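Local atomic coordinates of parahox neighbor (Phaeodactylum tricornutum CCAP 1055/1, PDB entry 5Z5M), a protein that probably catalyses the last two steps from 5-hydroxyisourate to (S)-allantoin in urate degradation, hydrolysis and then stereoselective decarboxylation. Residues 240-245 with 270-275; 110-115 with 137-142. One frame throughout, in Å; residues are numbered along the deposited sequence.

Contact 1: 240-245 with 270-275; sequences VGQYEW and PLRFGI
Strands 241-245 and 270-275 pair antiparallel in the four-stranded sheet of the transthyretin-like HIU hydrolase domain. Three hydrogen-bonded pairs, Gly241 with Ile275, Tyr243 with Phe273 and Trp245 with Leu271, satisfy the N-H and C=O of all six residues. The bond from Tyr243 N to Phe273 O is 2.7 Å long and runs nearly along the C=O axis. At the Trp245 pair both donors sit above the carbonyl planes. Between these pairs, Gln242 and Glu244 turn their backbone polar groups to strand 200-207, while Gly274 bonds through its backbone to the second subunit.

One face carries Gln242, Glu244 and Arg272. Glu244 OE2 takes both NE (3.1 Å) and NH2 (3.2 Å) of Arg272, a side-on grip on a single oxygen. Carboxylate and guanidinium are nearly coplanar, 13° apart. The Arg272 chain runs extended as far as CD, which lies 3.5 Å from Gln242 NE2; the bend at chi3 (-55°) then places NE. An alanine here removes both donors to Glu244 OE2 and would probably leave the carboxylate less firmly placed.

The other face holds a buried aromatic cluster of Tyr243, Trp245 and Phe273. The Phe273 ring lies nearly parallel to each of the other two but is slid aside, so overlap is slight. Tyr243 OH bonds to Thr239 O and Arg205 NE. Ile275 CD1 reaches the same ring 3.5 Å from Tyr243 CE1. Tyr243 CB sits over one face of the Phe273 ring, 3.7 Å from Phe273 CZ.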
# COMPACT_ATOMS: atom_id res chain seq x y z
N VAL A 240 -6.13 13.69 22.99
CA VAL A 240 -7.19 13.25 22.09
C VAL A 240 -7.63 14.39 21.17
O VAL A 240 -7.82 15.52 21.62
CB VAL A 240 -8.40 12.71 22.88
CG1 VAL A 240 -9.60 12.46 21.96
CG2 VAL A 240 -8.02 11.45 23.64
N GLY A 241 -7.75 14.10 19.88
CA GLY A 241 -8.18 15.09 18.92
C GLY A 241 -7.80 14.75 17.49
O GLY A 241 -7.32 13.65 17.22
N GLN A 242 -8.01 15.69 16.58
CA GLN A 242 -7.66 15.48 15.19
C GLN A 242 -6.39 16.25 14.85
O GLN A 242 -6.24 17.41 15.24
CB GLN A 242 -8.81 15.91 14.27
CG GLN A 242 -8.60 15.54 12.83
CD GLN A 242 -9.76 15.97 11.95
OE1 GLN A 242 -10.26 17.09 12.06
NE2 GLN A 242 -10.19 15.08 11.07
N TYR A 243 -5.50 15.61 14.11
CA TYR A 243 -4.22 16.21 13.73
C TYR A 243 -3.97 16.15 12.22
O TYR A 243 -4.66 15.42 11.50
CB TYR A 243 -3.07 15.51 14.47
CG TYR A 243 -3.09 15.67 15.97
CD1 TYR A 243 -3.97 14.93 16.76
CD2 TYR A 243 -2.22 16.55 16.61
CE1 TYR A 243 -4.00 15.08 18.14
CE2 TYR A 243 -2.25 16.70 18.00
CZ TYR A 243 -3.13 15.96 18.75
OH TYR A 243 -3.17 16.10 20.13
N GLU A 244 -2.98 16.89 11.75
CA GLU A 244 -2.56 16.80 10.36
C GLU A 244 -1.04 16.97 10.22
O GLU A 244 -0.49 17.99 10.63
CB GLU A 244 -3.29 17.84 9.51
CG GLU A 244 -2.99 17.75 8.03
CD GLU A 244 -3.87 18.68 7.20
OE1 GLU A 244 -3.32 19.57 6.52
OE2 GLU A 244 -5.11 18.51 7.23
N TRP A 245 -0.38 15.95 9.67
CA TRP A 245 1.00 16.10 9.22
C TRP A 245 1.01 16.89 7.93
O TRP A 245 0.04 16.86 7.16
CB TRP A 245 1.70 14.76 8.93
CG TRP A 245 1.90 13.76 10.04
CD1 TRP A 245 1.31 12.53 10.14
CD2 TRP A 245 2.83 13.84 11.14
NE1 TRP A 245 1.77 11.86 11.24
CE2 TRP A 245 2.70 12.64 11.88
CE3 TRP A 245 3.72 14.81 11.59
CZ2 TRP A 245 3.43 12.39 13.04
CZ3 TRP A 245 4.45 14.56 12.75
CH2 TRP A 245 4.30 13.36 13.46
N PRO A 270 -0.56 16.25 2.76
CA PRO A 270 -1.25 16.31 4.05
C PRO A 270 -1.66 14.91 4.51
O PRO A 270 -2.05 14.08 3.69
CB PRO A 270 -2.47 17.18 3.75
CG PRO A 270 -2.79 16.84 2.33
CD PRO A 270 -1.46 16.62 1.64
N LEU A 271 -1.55 14.65 5.81
CA LEU A 271 -1.97 13.38 6.38
C LEU A 271 -2.80 13.66 7.62
O LEU A 271 -2.26 13.95 8.69
CB LEU A 271 -0.77 12.50 6.73
CG LEU A 271 -0.90 10.98 6.53
CD1 LEU A 271 -1.16 10.69 5.06
CD2 LEU A 271 0.35 10.23 7.00
N ARG A 272 -4.12 13.59 7.46
CA ARG A 272 -5.07 13.91 8.51
C ARG A 272 -5.45 12.65 9.30
O ARG A 272 -5.77 11.62 8.70
CB ARG A 272 -6.32 14.56 7.90
CG ARG A 272 -7.32 15.13 8.88
CD ARG A 272 -8.40 15.91 8.12
NE ARG A 272 -7.81 16.94 7.27
CZ ARG A 272 -8.47 17.60 6.32
NH1 ARG A 272 -9.74 17.34 6.09
NH2 ARG A 272 -7.85 18.52 5.59
N PHE A 273 -5.38 12.73 10.63
CA PHE A 273 -5.65 11.56 11.47
C PHE A 273 -6.10 11.92 12.89
O PHE A 273 -5.87 13.03 13.39
CB PHE A 273 -4.40 10.68 11.55
CG PHE A 273 -3.26 11.29 12.32
CD1 PHE A 273 -2.42 12.21 11.73
CD2 PHE A 273 -3.04 10.94 13.64
CE1 PHE A 273 -1.37 12.77 12.44
CE2 PHE A 273 -1.99 11.50 14.36
CZ PHE A 273 -1.16 12.41 13.76
N GLY A 274 -6.75 10.96 13.54
CA GLY A 274 -7.26 11.17 14.88
C GLY A 274 -6.50 10.36 15.91
O GLY A 274 -6.06 9.24 15.63
N ILE A 275 -6.35 10.94 17.10
CA ILE A 275 -5.79 10.24 18.26
C ILE A 275 -6.90 10.02 19.29
O ILE A 275 -7.55 10.96 19.72
CB ILE A 275 -4.63 11.01 18.89
CG1 ILE A 275 -3.42 11.00 17.94
CG2 ILE A 275 -4.24 10.39 20.25
CD1 ILE A 275 -2.35 12.00 18.31

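Contact 2: 110-115 with 137-142; sequences ERFNSL and HTVLAA
Segments 110-115 and 137-142 are regular alpha-helical turns from helices 106-123 and 136-146. Their axes come no closer than 10.5 Å and cross at 40°, with the chains running broadly the same way. The nearest CA atoms are those of Phe112 and Leu140, 6.6 Å apart. Within each segment the backbone makes i to i+4 bonds, such as Leu115 N to Arg111 O. No hydrogen bond passes between the helices, so side chains alone bridge the gap.

Leu140 carries most of the contact. Its CG stands anti to the carbonyl carbon (chi1 -75°), and one methyl, CD2, extends toward the other helix. That methyl lies 4.2 Å from Phe112 CB and equally far from Phe112 CA. The Phe112 ring, with CG anti to the backbone N (chi1 173°), goes past Leu140 to the residue before it. There Phe112 CE1 meets Val139 CG1 at 3.9 Å, and the two side chains cross obliquely. Leu115, one turn beyond Arg111, touches only loosely: its CD1 is 4.4 Å from Leu140 O.

Arg111 closes the exposed side. Its chain is fully extended from CG to NE and crosses that of Leu140, which brings Arg111 NH2 within 3.9 Å of Leu140 CB. The guanidinium meets this carbon obliquely, a van der Waals contact.

Leu143 of helix 136-146 adds to the packing on Phe112 and Leu115, and Leu78 and Cys79 also touch Phe112. This is apolar helix-to-helix packing within the all-helical fold of the OHCU decarboxylase domain.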
# COMPACT_ATOMS: atom_id res chain seq x y z
N GLU A 110 -37.61 14.86 8.45
CA GLU A 110 -38.62 13.81 8.28
C GLU A 110 -37.96 12.46 8.00
O GLU A 110 -38.39 11.43 8.51
CB GLU A 110 -39.59 14.16 7.15
CG GLU A 110 -40.58 15.25 7.54
CD GLU A 110 -41.40 14.89 8.77
OE1 GLU A 110 -42.12 13.87 8.74
OE2 GLU A 110 -41.31 15.63 9.77
N ARG A 111 -36.92 12.48 7.17
CA ARG A 111 -36.18 11.26 6.87
C ARG A 111 -35.50 10.72 8.13
O ARG A 111 -35.43 9.51 8.32
CB ARG A 111 -35.13 11.49 5.78
CG ARG A 111 -34.38 10.21 5.41
CD ARG A 111 -33.33 10.40 4.33
NE ARG A 111 -32.58 9.16 4.13
CZ ARG A 111 -31.26 9.08 4.09
NH1 ARG A 111 -30.67 7.90 3.91
NH2 ARG A 111 -30.52 10.17 4.23
N PHE A 112 -35.01 11.62 8.97
CA PHE A 112 -34.41 11.20 10.24
C PHE A 112 -35.41 10.48 11.13
O PHE A 112 -35.16 9.37 11.58
CB PHE A 112 -33.83 12.38 11.01
CG PHE A 112 -33.36 12.02 12.38
CD1 PHE A 112 -32.11 11.44 12.57
CD2 PHE A 112 -34.17 12.22 13.49
CE1 PHE A 112 -31.68 11.09 13.83
CE2 PHE A 112 -33.74 11.87 14.75
CZ PHE A 112 -32.49 11.30 14.93
N ASN A 113 -36.53 11.15 11.41
CA ASN A 113 -37.57 10.59 12.26
C ASN A 113 -38.07 9.25 11.74
O ASN A 113 -38.29 8.32 12.51
CB ASN A 113 -38.74 11.57 12.38
CG ASN A 113 -38.38 12.82 13.15
OD1 ASN A 113 -37.45 12.81 13.96
ND2 ASN A 113 -39.10 13.90 12.91
N SER A 114 -38.23 9.16 10.42
CA SER A 114 -38.68 7.94 9.78
C SER A 114 -37.69 6.80 10.01
O SER A 114 -38.06 5.72 10.48
CB SER A 114 -38.89 8.16 8.28
OG SER A 114 -39.47 7.02 7.68
N LEU A 115 -36.42 7.03 9.66
CA LEU A 115 -35.38 6.03 9.87
C LEU A 115 -35.24 5.64 11.33
O LEU A 115 -35.09 4.46 11.66
CB LEU A 115 -34.04 6.54 9.34
CG LEU A 115 -33.89 6.70 7.83
CD1 LEU A 115 -32.56 7.35 7.49
CD2 LEU A 115 -34.04 5.36 7.12
N HIS A 137 -24.65 14.81 8.17
CA HIS A 137 -24.33 13.85 7.12
C HIS A 137 -23.95 12.51 7.73
O HIS A 137 -24.44 11.47 7.30
CB HIS A 137 -23.22 14.37 6.22
CG HIS A 137 -23.53 15.67 5.56
ND1 HIS A 137 -24.42 15.76 4.50
CD2 HIS A 137 -23.08 16.92 5.79
CE1 HIS A 137 -24.50 17.03 4.12
NE2 HIS A 137 -23.70 17.75 4.88
N THR A 138 -23.10 12.54 8.76
CA THR A 138 -22.69 11.34 9.48
C THR A 138 -23.88 10.59 10.08
O THR A 138 -24.03 9.38 9.90
CB THR A 138 -21.69 11.68 10.61
OG1 THR A 138 -20.56 12.35 10.06
CG2 THR A 138 -21.24 10.41 11.32
N VAL A 139 -24.73 11.31 10.80
CA VAL A 139 -25.89 10.71 11.44
C VAL A 139 -26.85 10.07 10.43
O VAL A 139 -27.28 8.93 10.60
CB VAL A 139 -26.65 11.75 12.28
CG1 VAL A 139 -27.90 11.13 12.87
CG2 VAL A 139 -25.75 12.29 13.38
N LEU A 140 -27.18 10.80 9.37
CA LEU A 140 -28.11 10.29 8.37
C LEU A 140 -27.51 9.11 7.61
O LEU A 140 -28.22 8.14 7.31
CB LEU A 140 -28.51 11.40 7.39
CG LEU A 140 -29.50 12.41 7.96
CD1 LEU A 140 -29.58 13.64 7.07
CD2 LEU A 140 -30.88 11.76 8.10
N ALA A 141 -26.22 9.18 7.30
CA ALA A 141 -25.54 8.08 6.62
C ALA A 141 -25.52 6.82 7.48
O ALA A 141 -25.73 5.72 6.98
CB ALA A 141 -24.12 8.48 6.24
N ALA A 142 -25.28 7.00 8.78
CA ALA A 142 -25.23 5.88 9.71
C ALA A 142 -26.61 5.23 9.85
O ALA A 142 -26.74 4.01 9.73
CB ALA A 142 -24.72 6.34 11.07

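Overall arrangement
The two contacts belong to the two halves of a natural fusion protein. Contact 2 lies in the OHCU decarboxylase part and contact 1 in the HIU hydrolase part, which follows it in the chain. Their centres are 27 Å apart, and the nearest atoms stay about 11 Å from each other, so they do not touch. Contact 1 is the more central: it lies about 10 Å from the centre of the chain, contact 2 about 23 Å. Both meet the second subunit. Strand 270-275 packs on Thr268, Arg272 and Phe293 of that subunit. Helix 137-142 packs on its Glu251 and Ala254, which belong to the hydrolase part.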